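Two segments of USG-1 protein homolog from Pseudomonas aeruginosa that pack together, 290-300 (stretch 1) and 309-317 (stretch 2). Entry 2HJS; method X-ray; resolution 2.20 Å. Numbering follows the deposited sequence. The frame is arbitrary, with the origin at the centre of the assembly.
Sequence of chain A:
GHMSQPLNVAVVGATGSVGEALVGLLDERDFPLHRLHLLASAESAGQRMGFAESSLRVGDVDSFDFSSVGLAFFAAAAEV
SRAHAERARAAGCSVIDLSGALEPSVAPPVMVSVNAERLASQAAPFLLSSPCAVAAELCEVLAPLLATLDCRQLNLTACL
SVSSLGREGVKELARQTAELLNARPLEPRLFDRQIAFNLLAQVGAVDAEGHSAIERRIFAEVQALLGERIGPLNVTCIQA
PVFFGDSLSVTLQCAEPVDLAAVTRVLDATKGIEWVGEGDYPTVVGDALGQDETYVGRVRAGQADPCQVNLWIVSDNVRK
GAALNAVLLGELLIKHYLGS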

# COMPACT_ATOMS: atom_id res chain seq x y z
N GLY A 290 13.16 -15.05 4.72
CA GLY A 290 14.15 -16.08 5.06
C GLY A 290 15.35 -16.18 4.13
O GLY A 290 16.17 -17.09 4.26
N GLN A 291 15.46 -15.24 3.19
CA GLN A 291 16.54 -15.31 2.21
C GLN A 291 17.13 -13.94 1.83
O GLN A 291 16.62 -12.90 2.29
N ASP A 292 18.18 -13.93 1.02
CA ASP A 292 19.03 -12.75 0.86
C ASP A 292 18.65 -11.82 -0.29
O ASP A 292 19.06 -10.67 -0.28
N GLU A 293 17.93 -12.32 -1.29
CA GLU A 293 17.59 -11.51 -2.45
C GLU A 293 16.53 -10.48 -2.12
O GLU A 293 15.57 -10.75 -1.39
N THR A 294 16.70 -9.29 -2.68
CA THR A 294 15.64 -8.31 -2.73
C THR A 294 14.98 -8.52 -4.11
O THR A 294 15.64 -8.46 -5.14
N TYR A 295 13.69 -8.81 -4.11
CA TYR A 295 12.96 -9.14 -5.34
C TYR A 295 12.32 -7.89 -5.94
O TYR A 295 11.77 -7.08 -5.22
N VAL A 296 12.42 -7.74 -7.26
CA VAL A 296 11.89 -6.56 -7.93
C VAL A 296 11.04 -7.02 -9.11
O VAL A 296 11.53 -7.78 -9.93
N GLY A 297 9.80 -6.54 -9.18
CA GLY A 297 8.92 -6.82 -10.31
C GLY A 297 8.06 -5.65 -10.76
O GLY A 297 8.22 -4.51 -10.29
N ARG A 298 7.15 -5.94 -11.70
CA ARG A 298 6.16 -5.02 -12.25
C ARG A 298 6.82 -3.81 -12.89
O ARG A 298 6.29 -2.71 -12.81
N VAL A 299 7.98 -4.02 -13.50
CA VAL A 299 8.69 -2.94 -14.19
C VAL A 299 7.87 -2.57 -15.41
O VAL A 299 7.66 -3.40 -16.27
N ARG A 300 7.39 -1.34 -15.46
CA ARG A 300 6.53 -0.88 -16.56
C ARG A 300 6.59 0.64 -16.65
O ARG A 300 7.00 1.31 -15.70
N VAL A 309 8.57 5.20 -14.73
CA VAL A 309 8.77 3.77 -14.57
C VAL A 309 8.35 3.41 -13.16
O VAL A 309 8.70 4.13 -12.22
N ASN A 310 7.59 2.33 -13.04
CA ASN A 310 7.19 1.79 -11.75
C ASN A 310 8.01 0.57 -11.42
O ASN A 310 8.40 -0.14 -12.33
N LEU A 311 8.26 0.35 -10.13
CA LEU A 311 8.92 -0.86 -9.65
C LEU A 311 8.13 -1.33 -8.44
O LEU A 311 7.60 -0.52 -7.70
N TRP A 312 8.12 -2.64 -8.20
CA TRP A 312 7.58 -3.22 -6.98
C TRP A 312 8.71 -4.01 -6.35
O TRP A 312 9.36 -4.79 -7.02
N ILE A 313 8.99 -3.76 -5.08
CA ILE A 313 10.15 -4.32 -4.41
C ILE A 313 9.69 -5.08 -3.17
O ILE A 313 8.88 -4.57 -2.39
N VAL A 314 10.16 -6.31 -2.99
CA VAL A 314 9.88 -6.99 -1.72
C VAL A 314 11.16 -7.54 -1.16
O VAL A 314 12.02 -8.05 -1.89
N SER A 315 11.31 -7.42 0.14
CA SER A 315 12.53 -7.84 0.82
C SER A 315 12.23 -8.20 2.26
O SER A 315 11.27 -7.67 2.87
N ASP A 316 13.06 -9.07 2.81
CA ASP A 316 13.03 -9.44 4.21
C ASP A 316 13.67 -8.30 5.03
O ASP A 316 14.90 -8.14 5.05
N ASN A 317 12.82 -7.49 5.68
CA ASN A 317 13.28 -6.35 6.46
C ASN A 317 14.24 -6.73 7.59
O ASN A 317 15.16 -5.99 7.91

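Strands 294-300 and 309-315 run antiparallel, their axes 154° apart and 4.6 Å at closest approach. Backbone hydrogen bonds hold the pair together, and the side chains pack along both faces of the ladder.

Val 309 opens stretch 2. Its chi1 is p and its CA-to-CB bond points sideways. Val 309 CG2 reaches CG1 of Val 299 at 4.1 Å, an apolar contact. The Val 309 CA also lies 3.2 Å from Arg 300 O, a CA-H...O contact.

Asn 310 is paired with Arg 300. Asn 310 N donates to Arg 300 O at 2.9 Å. The return bond, from Arg 300 N to Asn 310 O, is weak at 3.5 Å. The Asn 310 side chain is m and lies on the same face as that of Arg 300. Arg 300 starts from a p chi1 and continues t, t, and its end comes nearer stretch 2. Its guanidinium lays one face over Asn 310 CB, with Arg 300 NH1 3.3 Å from that atom. Arg 300 NH1 also donates to Arg 298 O at 3.0 Å, which ties the side chain back to its own strand. The amide group of Asn 310 finds its partners elsewhere in the structure.

Leu 311 lies beside the bulge, where the register shifts by one between Gly 297 and Arg 300. Its CA-to-CB bond points away, but the m, t rotamer brings its end nearer. Leu 311 CD2 meets Val 299 CG2 at 3.9 Å, and Leu 311 CB lies 4.3 Å from Val 296 CG1. Val 299 is t and touches both Val 309 and Leu 311.

Trp 312 pairs with Gly 297. Trp 312 N donates to Gly 297 O, and Gly 297 N donates to Trp 312 O, both at 2.8 Å. Its chi1 is t, and the end of the side chain leads away from stretch 1. The Trp 312 CB still lies 4.1 Å from Arg 298 CB.

Ile 313 shares a face with Val 296. Ile 313 is m, t and Val 296 is t. CG1 of Ile 313 is 4.4 Å from CG2 of Val 296. A closer contact joins Ile 313 CG2 to Thr 294 CG2 at 3.5 Å.

Val 314, with chi1 m, packs on the face that carries Tyr 295. The Val 314 CG2 lies 3.7 Å from Tyr 295 CB. The Tyr 295 ring, also m, leads away, and Val 314 O sits at its edge.

Ser 315 is t. The Ser 315 OG donates to OG1 of Thr 294, an m rotamer, at 2.9 Å, a polar link at the end of the strand.

Asp 316 points toward stretch 1 in a t rotamer. The Asp 316 OD2 accepts from Gly 290 N at 2.9 Å, while the side chain also caps the helix that follows. Water 1 accepts from Asp 316 N at 2.9 Å and lies 2.9 Å from Gln 291 O and 2.8 Å from Glu 293 O, bridging the stretches. Asn 317, a p rotamer, is out of reach.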

# COMPACT_ATOMS: atom_id res chain seq x y z
CB GLN A 291 16.12 -16.20 1.01
CG GLN A 291 14.90 -15.70 0.23
CD GLN A 291 15.30 -14.54 -0.62
OE1 GLN A 291 16.11 -14.69 -1.54
NE2 GLN A 291 14.78 -13.36 -0.29
CB ASP A 292 20.49 -13.14 0.64
CG ASP A 292 21.08 -13.97 1.78
OD1 ASP A 292 20.43 -14.12 2.84
OD2 ASP A 292 22.20 -14.49 1.61
CB GLU A 293 17.08 -12.38 -3.62
CG GLU A 293 18.00 -13.58 -3.97
CD GLU A 293 19.36 -13.09 -4.41
OE1 GLU A 293 19.41 -12.41 -5.45
OE2 GLU A 293 20.36 -13.34 -3.69
CB THR A 294 16.24 -6.92 -2.61
OG1 THR A 294 16.70 -6.74 -1.27
CG2 THR A 294 15.26 -5.83 -2.96
CB TYR A 295 11.86 -10.13 -5.02
CG TYR A 295 12.32 -11.54 -4.83
CD1 TYR A 295 12.16 -12.47 -5.84
CD2 TYR A 295 12.93 -11.95 -3.63
CE1 TYR A 295 12.57 -13.79 -5.69
CE2 TYR A 295 13.36 -13.28 -3.47
CZ TYR A 295 13.17 -14.18 -4.51
OH TYR A 295 13.56 -15.49 -4.38
CB VAL A 296 13.01 -5.62 -8.45
CG1 VAL A 296 12.40 -4.31 -9.07
CG2 VAL A 296 13.96 -5.26 -7.35
CB ARG A 298 5.10 -4.60 -11.20
CG ARG A 298 4.25 -5.73 -10.63
CD ARG A 298 2.86 -5.25 -10.30
NE ARG A 298 2.19 -4.72 -11.49
CZ ARG A 298 1.16 -3.89 -11.51
NH1 ARG A 298 0.62 -3.48 -10.37
NH2 ARG A 298 0.66 -3.48 -12.68
CB VAL A 299 10.13 -3.36 -14.60
CG1 VAL A 299 10.78 -2.26 -15.50
CG2 VAL A 299 10.98 -3.63 -13.37
CB ARG A 300 5.08 -1.33 -16.32
CG ARG A 300 4.49 -0.73 -15.03
CD ARG A 300 3.24 -1.47 -14.59
NE ARG A 300 2.47 -0.74 -13.56
CZ ARG A 300 2.77 -0.72 -12.26
NH1 ARG A 300 3.84 -1.36 -11.78
NH2 ARG A 300 2.00 -0.05 -11.41
CB VAL A 309 10.23 3.28 -14.93
CG1 VAL A 309 11.31 3.99 -14.09
CG2 VAL A 309 10.39 1.74 -14.77
CB ASN A 310 5.74 1.34 -11.80
CG ASN A 310 4.80 2.50 -11.89
OD1 ASN A 310 4.43 2.93 -12.99
ND2 ASN A 310 4.43 3.05 -10.74
CB LEU A 311 10.35 -0.56 -9.15
CG LEU A 311 11.34 0.25 -9.98
CD1 LEU A 311 12.49 0.60 -9.08
CD2 LEU A 311 11.85 -0.60 -11.13
CB TRP A 312 6.39 -4.11 -7.31
CG TRP A 312 5.95 -5.11 -6.24
CD1 TRP A 312 6.30 -6.45 -6.16
CD2 TRP A 312 5.03 -4.87 -5.15
NE1 TRP A 312 5.66 -7.03 -5.09
CE2 TRP A 312 4.89 -6.09 -4.45
CE3 TRP A 312 4.34 -3.74 -4.69
CZ2 TRP A 312 4.04 -6.23 -3.34
CZ3 TRP A 312 3.51 -3.88 -3.57
CH2 TRP A 312 3.36 -5.12 -2.92
CB ILE A 313 11.14 -3.20 -3.98
CG1 ILE A 313 11.53 -2.32 -5.18
CG2 ILE A 313 12.37 -3.81 -3.26
CD1 ILE A 313 12.30 -1.05 -4.78
CB VAL A 314 8.74 -8.09 -1.80
CG1 VAL A 314 7.33 -7.45 -2.17
CG2 VAL A 314 9.09 -9.25 -2.70
CB SER A 315 13.54 -6.69 0.81
OG SER A 315 14.87 -7.19 0.98
CB ASP A 316 13.76 -10.78 4.42
CG ASP A 316 13.66 -11.30 5.84
OD1 ASP A 316 13.49 -10.47 6.78
OD2 ASP A 316 13.76 -12.54 6.02
CB ASN A 317 12.08 -5.56 7.02
CG ASN A 317 11.15 -6.43 7.85
OD1 ASN A 317 10.69 -7.49 7.40
ND2 ASN A 317 10.90 -5.99 9.07
O HOH W 1 15.09 -10.61 1.35